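Long-range contacts in uncharacterized protein (Agrobacterium tumefaciens, PDB 6N90), which probably acts as a ribosome-dependent mRNA interferase, the endonuclease toxin of a YoeB-family type II toxin-antitoxin system: residues A21-K26 against R58-E63; T37-L42 against G54-R59; H64-R69 against L79-C84. One frame throughout, in Å; residues are numbered along the deposited sequence.

Contact 1: residues A21-K26 against R58-E63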
loop_
_atom_site.group_PDB
_atom_site.type_symbol
_atom_site.label_atom_id
_atom_site.label_comp_id
_atom_site.label_asym_id
_atom_site.label_seq_id
_atom_site.Cartn_x
_atom_site.Cartn_y
_atom_site.Cartn_z
ATOM N N ALA A 21 -15.653 -4.729 -4.091
ATOM C CA ALA A 21 -14.529 -5.563 -3.679
ATOM C C ALA A 21 -13.915 -6.348 -4.839
ATOM O O ALA A 21 -12.761 -6.784 -4.760
ATOM C CB ALA A 21 -14.955 -6.512 -2.570
ATOM N N ARG A 22 -14.679 -6.540 -5.908
ATOM C CA ARG A 22 -14.151 -7.227 -7.083
ATOM C C ARG A 22 -13.027 -6.411 -7.702
ATOM O O ARG A 22 -12.059 -6.958 -8.209
ATOM C CB ARG A 22 -15.235 -7.450 -8.130
ATOM C CG ARG A 22 -16.389 -8.323 -7.679
ATOM C CD ARG A 22 -17.411 -8.472 -8.803
ATOM N N MET A 23 -13.188 -5.096 -7.691
ATOM C CA MET A 23 -12.177 -4.195 -8.249
ATOM C C MET A 23 -10.922 -4.198 -7.373
ATOM O O MET A 23 -9.807 -4.108 -7.875
ATOM C CB MET A 23 -12.738 -2.780 -8.372
ATOM C CG MET A 23 -13.882 -2.681 -9.379
ATOM S SD MET A 23 -13.271 -2.774 -11.057
ATOM C CE MET A 23 -12.528 -1.159 -11.223
ATOM N N VAL A 24 -11.116 -4.277 -6.061
ATOM C CA VAL A 24 -9.978 -4.392 -5.134
ATOM C C VAL A 24 -9.176 -5.648 -5.493
ATOM O O VAL A 24 -7.943 -5.626 -5.562
ATOM C CB VAL A 24 -10.435 -4.452 -3.645
ATOM C CG1 VAL A 24 -9.207 -4.612 -2.689
ATOM C CG2 VAL A 24 -11.207 -3.213 -3.306
ATOM N N GLU A 25 -9.886 -6.745 -5.732
ATOM C CA GLU A 25 -9.232 -8.002 -6.077
ATOM C C GLU A 25 -8.467 -7.922 -7.392
ATOM O O GLU A 25 -7.372 -8.474 -7.514
ATOM C CB GLU A 25 -10.262 -9.130 -6.153
ATOM C CG GLU A 25 -10.937 -9.425 -4.832
ATOM N N LYS A 26 -9.055 -7.259 -8.382
ATOM C CA LYS A 26 -8.374 -7.069 -9.664
ATOM C C LYS A 26 -7.102 -6.253 -9.493
ATOM O O LYS A 26 -6.059 -6.562 -10.075
ATOM C CB LYS A 26 -9.299 -6.385 -10.656
ATOM C CG LYS A 26 -8.695 -6.189 -12.033
ATOM C CD LYS A 26 -8.322 -7.517 -12.682
ATOM C CE LYS A 26 -8.253 -7.394 -14.204
ATOM N NZ LYS A 26 -7.211 -6.451 -14.681
ATOM N N ARG A 58 -2.001 -0.673 -16.884
ATOM C CA ARG A 58 -2.729 -1.900 -17.157
ATOM C C ARG A 58 -4.230 -1.674 -16.948
ATOM O O ARG A 58 -4.646 -0.799 -16.178
ATOM C CB ARG A 58 -2.247 -3.035 -16.252
ATOM C CG ARG A 58 -0.810 -3.434 -16.453
ATOM C CD ARG A 58 -0.342 -4.336 -15.289
ATOM N NE ARG A 58 1.086 -4.611 -15.358
ATOM C CZ ARG A 58 1.601 -5.829 -15.491
ATOM N NH1 ARG A 58 0.792 -6.899 -15.548
ATOM N NH2 ARG A 58 2.922 -5.975 -15.528
ATOM N N ARG A 59 -5.030 -2.472 -17.639
ATOM C CA ARG A 59 -6.478 -2.420 -17.502
ATOM C C ARG A 59 -6.977 -3.091 -16.230
ATOM O O ARG A 59 -6.693 -4.254 -15.974
ATOM C CB ARG A 59 -7.143 -3.091 -18.705
ATOM C CG ARG A 59 -7.070 -2.291 -19.981
ATOM C CD ARG A 59 -8.455 -2.071 -20.556
ATOM N NE ARG A 59 -9.119 -3.318 -20.922
ATOM C CZ ARG A 59 -10.131 -3.386 -21.779
ATOM N NH1 ARG A 59 -10.577 -2.275 -22.357
ATOM N NH2 ARG A 59 -10.690 -4.557 -22.065
ATOM N N ILE A 60 -7.756 -2.366 -15.441
ATOM C CA ILE A 60 -8.565 -2.998 -14.416
ATOM C C ILE A 60 -9.873 -3.401 -15.086
ATOM O O ILE A 60 -10.269 -4.563 -15.064
ATOM C CB ILE A 60 -8.827 -2.057 -13.235
ATOM C CG1 ILE A 60 -7.528 -1.406 -12.764
ATOM C CG2 ILE A 60 -9.521 -2.779 -12.070
ATOM C CD1 ILE A 60 -7.802 -0.312 -11.692
ATOM N N THR A 61 -10.562 -2.402 -15.634
ATOM C CA THR A 61 -11.676 -2.608 -16.563
ATOM C C THR A 61 -11.486 -1.657 -17.734
ATOM O O THR A 61 -10.491 -0.946 -17.784
ATOM C CB THR A 61 -13.036 -2.351 -15.911
ATOM O OG1 THR A 61 -13.135 -0.971 -15.523
ATOM C CG2 THR A 61 -13.204 -3.226 -14.700
ATOM N N ALA A 62 -12.439 -1.619 -18.666
ATOM C CA ALA A 62 -12.309 -0.722 -19.813
ATOM C C ALA A 62 -12.258 0.737 -19.352
ATOM O O ALA A 62 -11.557 1.563 -19.947
ATOM C CB ALA A 62 -13.446 -0.935 -20.791
ATOM N N GLU A 63 -12.977 1.042 -18.273
ATOM C CA GLU A 63 -13.090 2.419 -17.796
ATOM C C GLU A 63 -12.090 2.790 -16.700
ATOM O O GLU A 63 -12.006 3.955 -16.310
ATOM C CB GLU A 63 -14.509 2.689 -17.287
ATOM C CG GLU A 63 -15.571 2.810 -18.383
ATOM C CD GLU A 63 -15.186 3.774 -19.502
ATOM O OE1 GLU A 63 -14.613 4.852 -19.208
ATOM O OE2 GLU A 63 -15.474 3.460 -20.680
#
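In the compact YoeB-like toxin fold, helix 21-36 packs against the end of strand 56-59, an inner strand of the sheet, by apolar contacts and one hydrogen bond, a clear case of greasy packing joined to a polar tie. The strand turns a corner at Ile60, and Ile60 and Thr61 together face His64 as a classic beta bulge, so the chain is bent just where the first turns of the helix approach. Residues Met23 and Lys26, one turn apart on the helix, carry its side of the contact.

The apolar part centres on the CG2 methyl of Ile60, which lies anti to its own backbone N. The chain of Met23 is folded back at both chi2 and chi3 (each -74°), and this double bend swings its tip toward the bulge. The thioether crosses both partners at about a right angle: Met23 CE stands 3.5 Å from Ile60 CG2, while Met23 SD lies 3.7 Å from Thr61 CG2. From the other flank Lys26 CG comes equally close to Ile60 CG2, at 3.5 Å, so that a single methyl is held between a thioether and the aliphatic stem of a lysine. Further along the helix, Ile27 and Leu30 also touch Ile60, whereas Met23 reaches back to Trp16 of helix 7-19.

The polar part belongs to the tip of the same lysine. Its CG is anti to the backbone N (chi1 -178°), and bends at chi2 and chi4 carry the amine past the isoleucine to the backbone. There Lys26 NZ donates a short hydrogen bond of 2.6 Å to Arg59 O, approaching in the plane of that carbonyl with a C=O...N angle of 149°.

Contact 2: residues T37-L42 against G54-R59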
loop_
_atom_site.group_PDB
_atom_site.type_symbol
_atom_site.label_atom_id
_atom_site.label_comp_id
_atom_site.label_asym_id
_atom_site.label_seq_id
_atom_site.Cartn_x
_atom_site.Cartn_y
_atom_site.Cartn_z
ATOM N N THR A 37 6.503 -9.464 -12.977
ATOM C CA THR A 37 6.854 -9.138 -14.347
ATOM C C THR A 37 6.341 -7.737 -14.685
ATOM O O THR A 37 5.271 -7.604 -15.242
ATOM C CB THR A 37 6.252 -10.165 -15.335
ATOM O OG1 THR A 37 4.832 -10.270 -15.127
ATOM C CG2 THR A 37 6.865 -11.536 -15.113
ATOM N N PRO A 38 7.110 -6.692 -14.361
ATOM C CA PRO A 38 6.626 -5.310 -14.541
ATOM C C PRO A 38 6.102 -4.988 -15.939
ATOM O O PRO A 38 5.174 -4.202 -16.069
ATOM C CB PRO A 38 7.863 -4.469 -14.237
ATOM C CG PRO A 38 8.660 -5.301 -13.340
ATOM C CD PRO A 38 8.426 -6.732 -13.713
ATOM N N PHE A 39 6.669 -5.597 -16.972
ATOM C CA PHE A 39 6.326 -5.195 -18.329
ATOM C C PHE A 39 5.460 -6.213 -19.059
ATOM O O PHE A 39 5.135 -6.016 -20.228
ATOM C CB PHE A 39 7.599 -4.940 -19.138
ATOM C CG PHE A 39 8.571 -4.024 -18.454
ATOM C CD1 PHE A 39 8.165 -2.787 -17.983
ATOM C CD2 PHE A 39 9.878 -4.420 -18.245
ATOM C CE1 PHE A 39 9.057 -1.950 -17.339
ATOM C CE2 PHE A 39 10.774 -3.591 -17.601
ATOM C CZ PHE A 39 10.367 -2.358 -17.144
ATOM N N ALA A 40 5.096 -7.296 -18.382
ATOM C CA ALA A 40 4.290 -8.326 -19.022
ATOM C C ALA A 40 3.223 -8.863 -18.083
ATOM O O ALA A 40 3.174 -8.505 -16.919
ATOM C CB ALA A 40 5.180 -9.464 -19.519
ATOM N N GLY A 41 2.362 -9.724 -18.604
ATOM C CA GLY A 41 1.341 -10.345 -17.787
ATOM C C GLY A 41 -0.005 -9.652 -17.828
ATOM O O GLY A 41 -0.379 -9.020 -18.818
ATOM N N LEU A 42 -0.723 -9.776 -16.718
ATOM C CA LEU A 42 -2.123 -9.396 -16.606
ATOM C C LEU A 42 -2.403 -7.929 -16.936
ATOM O O LEU A 42 -1.632 -7.043 -16.586
ATOM C CB LEU A 42 -2.607 -9.719 -15.185
ATOM C CG LEU A 42 -4.109 -9.625 -14.937
ATOM C CD1 LEU A 42 -4.816 -10.733 -15.690
ATOM C CD2 LEU A 42 -4.405 -9.694 -13.453
ATOM N N GLY A 54 8.084 7.065 -18.339
ATOM C CA GLY A 54 8.517 5.980 -17.468
ATOM C C GLY A 54 7.390 5.211 -16.798
ATOM O O GLY A 54 7.599 4.155 -16.205
ATOM N N TYR A 55 6.176 5.731 -16.903
ATOM C CA TYR A 55 5.041 5.093 -16.249
ATOM C C TYR A 55 4.402 4.078 -17.193
ATOM O O TYR A 55 4.505 4.197 -18.422
ATOM C CB TYR A 55 4.048 6.164 -15.790
ATOM C CG TYR A 55 4.609 7.037 -14.678
ATOM C CD1 TYR A 55 5.467 8.108 -14.955
ATOM C CD2 TYR A 55 4.311 6.772 -13.354
ATOM C CE1 TYR A 55 5.988 8.894 -13.928
ATOM C CE2 TYR A 55 4.826 7.547 -12.327
ATOM C CZ TYR A 55 5.655 8.603 -12.615
ATOM O OH TYR A 55 6.150 9.364 -11.577
ATOM N N TRP A 56 3.797 3.047 -16.608
ATOM C CA TRP A 56 3.116 2.001 -17.344
ATOM C C TRP A 56 1.667 1.933 -16.902
ATOM O O TRP A 56 1.327 2.386 -15.805
ATOM C CB TRP A 56 3.795 0.656 -17.120
ATOM C CG TRP A 56 5.013 0.510 -17.929
ATOM C CD1 TRP A 56 6.195 1.167 -17.765
ATOM C CD2 TRP A 56 5.177 -0.354 -19.051
ATOM N NE1 TRP A 56 7.091 0.764 -18.731
ATOM C CE2 TRP A 56 6.484 -0.173 -19.531
ATOM C CE3 TRP A 56 4.337 -1.258 -19.704
ATOM C CZ2 TRP A 56 6.978 -0.875 -20.639
ATOM C CZ3 TRP A 56 4.826 -1.955 -20.804
ATOM C CH2 TRP A 56 6.134 -1.760 -21.254
ATOM N N SER A 57 0.834 1.354 -17.736
ATOM C CA SER A 57 -0.571 1.222 -17.440
ATOM C C SER A 57 -1.150 -0.153 -17.748
ATOM O O SER A 57 -0.773 -0.740 -18.710
ATOM C CB SER A 57 -1.332 2.277 -18.220
ATOM O OG SER A 57 -2.698 2.180 -18.042
ATOM N N ARG A 58 -2.001 -0.673 -16.884
ATOM C CA ARG A 58 -2.729 -1.900 -17.157
ATOM C C ARG A 58 -4.230 -1.674 -16.948
ATOM O O ARG A 58 -4.646 -0.799 -16.178
ATOM C CB ARG A 58 -2.247 -3.035 -16.252
ATOM C CG ARG A 58 -0.810 -3.434 -16.453
ATOM C CD ARG A 58 -0.342 -4.336 -15.289
ATOM N NE ARG A 58 1.086 -4.611 -15.358
ATOM C CZ ARG A 58 1.601 -5.829 -15.491
ATOM N NH1 ARG A 58 0.792 -6.899 -15.548
ATOM N NH2 ARG A 58 2.922 -5.975 -15.528
ATOM N N ARG A 59 -5.030 -2.472 -17.639
ATOM C CA ARG A 59 -6.478 -2.420 -17.502
ATOM C C ARG A 59 -6.977 -3.091 -16.230
ATOM O O ARG A 59 -6.693 -4.254 -15.974
ATOM C CB ARG A 59 -7.143 -3.091 -18.705
ATOM C CG ARG A 59 -7.070 -2.291 -19.981
ATOM C CD ARG A 59 -8.455 -2.071 -20.556
ATOM N NE ARG A 59 -9.119 -3.318 -20.922
ATOM C CZ ARG A 59 -10.131 -3.386 -21.779
ATOM N NH1 ARG A 59 -10.577 -2.275 -22.357
ATOM N NH2 ARG A 59 -10.690 -4.557 -22.065
#
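Arg58 NH2 is gripped by three backbone carbonyls of the 37-42 loop, with Thr37 O, Pro38 O and Ala40 O each 2.9 Å away, the bond to Pro38 being weak. Thr37 O lies in the guanidinium plane, whereas Ala40 O is tilted from it and receives the NH2 from above its own carbonyl plane. The neighbouring Arg58 NH1 makes a shorter bond, 2.6 Å to Leu42 O, directed at a lone pair of that oxygen, and adds a weak one to Ala40 O. The arginine reaches this ring of acceptors because its chain runs extended from CG to NE, and NE itself bonds Tyr68 OH.

A type I beta turn from Thr37 to Ala40, placed directly after helix 21-36, helps curl the first carbonyls around the cation. Thr37 O thereby accepts twice, from Ala40 N within the turn and from Arg58 NH2. Gly41 follows with a positive phi of 96°, a conformation that by itself calls for glycine and that brings Leu42 O round to NH1. Strand 56-59 thus holds the loop leading to strand 46-47 through a buried arginine, whose charge is probably spread over several carbonyl dipoles.

Toward the surface, the strand offers the loop an aromatic group instead. Phe39 crosses Trp56 at about a right angle, its CD1 poised over one face of the indole, 3.5 Å from Trp56 CE2. The planes are inclined at 42° and the Phe39 and six-membered Trp56 ring centroids lie 5.0 Å apart, while Pro38 CB sits over the centre of one face of the phenyl ring.

Contact 3: residues H64-R69 against L79-C84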
loop_
_atom_site.group_PDB
_atom_site.type_symbol
_atom_site.label_atom_id
_atom_site.label_comp_id
_atom_site.label_asym_id
_atom_site.label_seq_id
_atom_site.Cartn_x
_atom_site.Cartn_y
_atom_site.Cartn_z
ATOM N N HIS A 64 -11.325 1.818 -16.206
ATOM C CA HIS A 64 -10.448 2.101 -15.067
ATOM C C HIS A 64 -9.081 1.514 -15.261
ATOM O O HIS A 64 -8.955 0.309 -15.522
ATOM C CB HIS A 64 -11.056 1.565 -13.764
ATOM C CG HIS A 64 -12.363 2.205 -13.414
ATOM N ND1 HIS A 64 -12.451 3.499 -12.957
ATOM C CD2 HIS A 64 -13.633 1.736 -13.475
ATOM C CE1 HIS A 64 -13.723 3.804 -12.748
ATOM N NE2 HIS A 64 -14.458 2.752 -13.054
ATOM N N ARG A 65 -8.063 2.352 -15.095
ATOM C CA ARG A 65 -6.695 1.931 -15.365
ATOM C C ARG A 65 -5.810 1.989 -14.123
ATOM O O ARG A 65 -6.020 2.797 -13.195
ATOM C CB ARG A 65 -6.083 2.790 -16.483
ATOM C CG ARG A 65 -6.905 2.807 -17.773
ATOM C CD ARG A 65 -7.302 1.397 -18.228
ATOM N NE ARG A 65 -8.253 1.426 -19.341
ATOM C CZ ARG A 65 -7.907 1.239 -20.609
ATOM N NH1 ARG A 65 -6.642 0.982 -20.912
ATOM N NH2 ARG A 65 -8.824 1.281 -21.570
ATOM N N PHE A 66 -4.838 1.085 -14.113
ATOM C CA PHE A 66 -3.865 0.939 -13.038
ATOM C C PHE A 66 -2.568 1.482 -13.605
ATOM O O PHE A 66 -1.986 0.870 -14.498
ATOM C CB PHE A 66 -3.771 -0.554 -12.615
ATOM C CG PHE A 66 -2.673 -0.882 -11.611
ATOM C CD1 PHE A 66 -2.867 -0.698 -10.258
ATOM C CD2 PHE A 66 -1.469 -1.440 -12.038
ATOM C CE1 PHE A 66 -1.883 -1.029 -9.338
ATOM C CE2 PHE A 66 -0.459 -1.753 -11.122
ATOM C CZ PHE A 66 -0.674 -1.547 -9.769
ATOM N N VAL A 67 -2.150 2.647 -13.114
ATOM C CA VAL A 67 -0.926 3.280 -13.593
ATOM C C VAL A 67 0.149 3.170 -12.506
ATOM O O VAL A 67 -0.097 3.432 -11.323
ATOM C CB VAL A 67 -1.176 4.754 -13.991
ATOM C CG1 VAL A 67 0.122 5.396 -14.552
ATOM C CG2 VAL A 67 -2.301 4.839 -15.022
ATOM N N TYR A 68 1.349 2.776 -12.919
ATOM C CA TYR A 68 2.400 2.453 -11.965
ATOM C C TYR A 68 3.769 2.659 -12.572
ATOM O O TYR A 68 3.909 2.867 -13.783
ATOM C CB TYR A 68 2.265 0.984 -11.510
ATOM C CG TYR A 68 2.470 0.030 -12.672
ATOM C CD1 TYR A 68 1.442 -0.227 -13.583
ATOM C CD2 TYR A 68 3.693 -0.608 -12.861
ATOM C CE1 TYR A 68 1.632 -1.087 -14.657
ATOM C CE2 TYR A 68 3.885 -1.476 -13.913
ATOM C CZ TYR A 68 2.859 -1.702 -14.814
ATOM O OH TYR A 68 3.073 -2.560 -15.876
ATOM N N ARG A 69 4.774 2.574 -11.718
ATOM C CA ARG A 69 6.153 2.555 -12.172
ATOM C C ARG A 69 6.960 1.695 -11.226
ATOM O O ARG A 69 6.856 1.839 -10.020
ATOM C CB ARG A 69 6.721 3.983 -12.228
ATOM C CG ARG A 69 8.180 4.081 -12.625
ATOM C CD ARG A 69 8.630 5.545 -12.707
ATOM N NE ARG A 69 8.469 6.262 -11.438
ATOM C CZ ARG A 69 8.738 7.557 -11.272
ATOM N NH1 ARG A 69 9.175 8.272 -12.294
ATOM N NH2 ARG A 69 8.577 8.142 -10.092
ATOM N N LEU A 79 7.383 -0.634 -6.340
ATOM C CA LEU A 79 6.337 -0.383 -7.310
ATOM C C LEU A 79 5.549 0.788 -6.778
ATOM O O LEU A 79 5.046 0.727 -5.663
ATOM C CB LEU A 79 5.415 -1.595 -7.494
ATOM C CG LEU A 79 4.412 -1.453 -8.645
ATOM C CD1 LEU A 79 4.108 -2.807 -9.251
ATOM C CD2 LEU A 79 3.130 -0.825 -8.155
ATOM N N GLU A 80 5.453 1.848 -7.575
ATOM C CA GLU A 80 4.717 3.047 -7.177
ATOM C C GLU A 80 3.397 3.040 -7.906
ATOM O O GLU A 80 3.385 3.045 -9.138
ATOM C CB GLU A 80 5.471 4.328 -7.549
ATOM C CG GLU A 80 6.601 4.763 -6.649
ATOM C CD GLU A 80 7.309 5.982 -7.226
ATOM O OE1 GLU A 80 7.217 7.071 -6.619
ATOM O OE2 GLU A 80 7.951 5.843 -8.291
ATOM N N VAL A 81 2.287 3.049 -7.170
ATOM C CA VAL A 81 0.976 3.162 -7.796
ATOM C C VAL A 81 0.552 4.625 -7.861
ATOM O O VAL A 81 0.435 5.288 -6.830
ATOM C CB VAL A 81 -0.092 2.370 -7.033
ATOM C CG1 VAL A 81 -1.477 2.492 -7.744
ATOM C CG2 VAL A 81 0.358 0.932 -6.860
ATOM N N ILE A 82 0.307 5.100 -9.076
ATOM C CA ILE A 82 -0.036 6.485 -9.345
ATOM C C ILE A 82 -1.546 6.663 -9.429
ATOM O O ILE A 82 -2.085 7.673 -8.970
ATOM C CB ILE A 82 0.630 6.964 -10.659
ATOM C CG1 ILE A 82 2.120 6.633 -10.625
ATOM C CG2 ILE A 82 0.419 8.451 -10.875
ATOM C CD1 ILE A 82 2.832 7.170 -9.410
ATOM N N GLN A 83 -2.223 5.676 -10.007
ATOM C CA GLN A 83 -3.682 5.721 -10.147
ATOM C C GLN A 83 -4.269 4.304 -10.148
ATOM O O GLN A 83 -3.623 3.382 -10.623
ATOM C CB GLN A 83 -4.040 6.495 -11.441
ATOM C CG GLN A 83 -5.209 5.988 -12.265
ATOM C CD GLN A 83 -5.331 6.730 -13.598
ATOM O OE1 GLN A 83 -4.602 7.699 -13.865
ATOM N NE2 GLN A 83 -6.237 6.268 -14.444
ATOM N N CYS A 84 -5.477 4.113 -9.620
ATOM C CA CYS A 84 -6.154 2.827 -9.758
ATOM C C CYS A 84 -7.663 3.047 -9.971
ATOM O O CYS A 84 -8.518 2.314 -9.450
ATOM C CB CYS A 84 -5.889 1.924 -8.534
ATOM S SG CYS A 84 -6.605 2.528 -6.996
#
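Arg69 leaves its backbone with CG anti to N (chi1 177°) and bends at chi3 (59°), while Glu80 runs extended beyond CG; the two chains therefore lie side by side, pointing the same way. The guanidinium approaches side-on, both Arg69 NE (3.2 Å) and Arg69 NH2 (3.0 Å) donating to the syn side of Glu80 OE2, with the guanidinium and carboxylate planes 18° apart.

Beneath this salt bridge, Arg69 and Glu80 form an antiparallel hydrogen-bonded pair of the hairpin 64-73/76-84, central in the toxin's sheet, with Glu80 N to Arg69 O at 2.8 Å and nearly straight. A classic beta bulge interrupts the register further on: Ile82 and Gln83 both face Val67, whose O takes a 2.8 Å bond from Ile82 N and a weak one from Gln83 N.

On the face turned to helix 21-36, Phe66 has CG anti to its backbone N and crosses Val81 at about a right angle, Phe66 CE1 lying 3.9 Å from Val81 CG2; its tip also meets that of Leu79. Tyr68 takes the crowded chi1 position, and its hydroxyl bonds Pro38 O. On the other face, Val67 CG2 rests 3.8 Å from Gln83 CD. One face is thus joined by apolar contacts, while on the other the paired charges of Arg69 and Glu80 probably neutralise each other at the partly exposed end.

Strand 56-59 and its continuation serve both contact 1 and contact 2, which share Arg58 and Arg59; contact 3 pairs the next two strands of the same sheet and is the most central, its centre lying about 3 Å from the centre of the chain. Contact 2 is a surface contact, the other two partly buried. Their chemistry follows: regular backbone pairing in contact 3, a side chain binding loop carbonyls in contact 2, and apolar contact with a single lysine-to-carbonyl bond in contact 1. Arg58 O probably hydrogen-bonds Phe66 N at 2.8 Å, joining the neighbouring strands, and Tyr68 of contact 3 ties hairpin to loop.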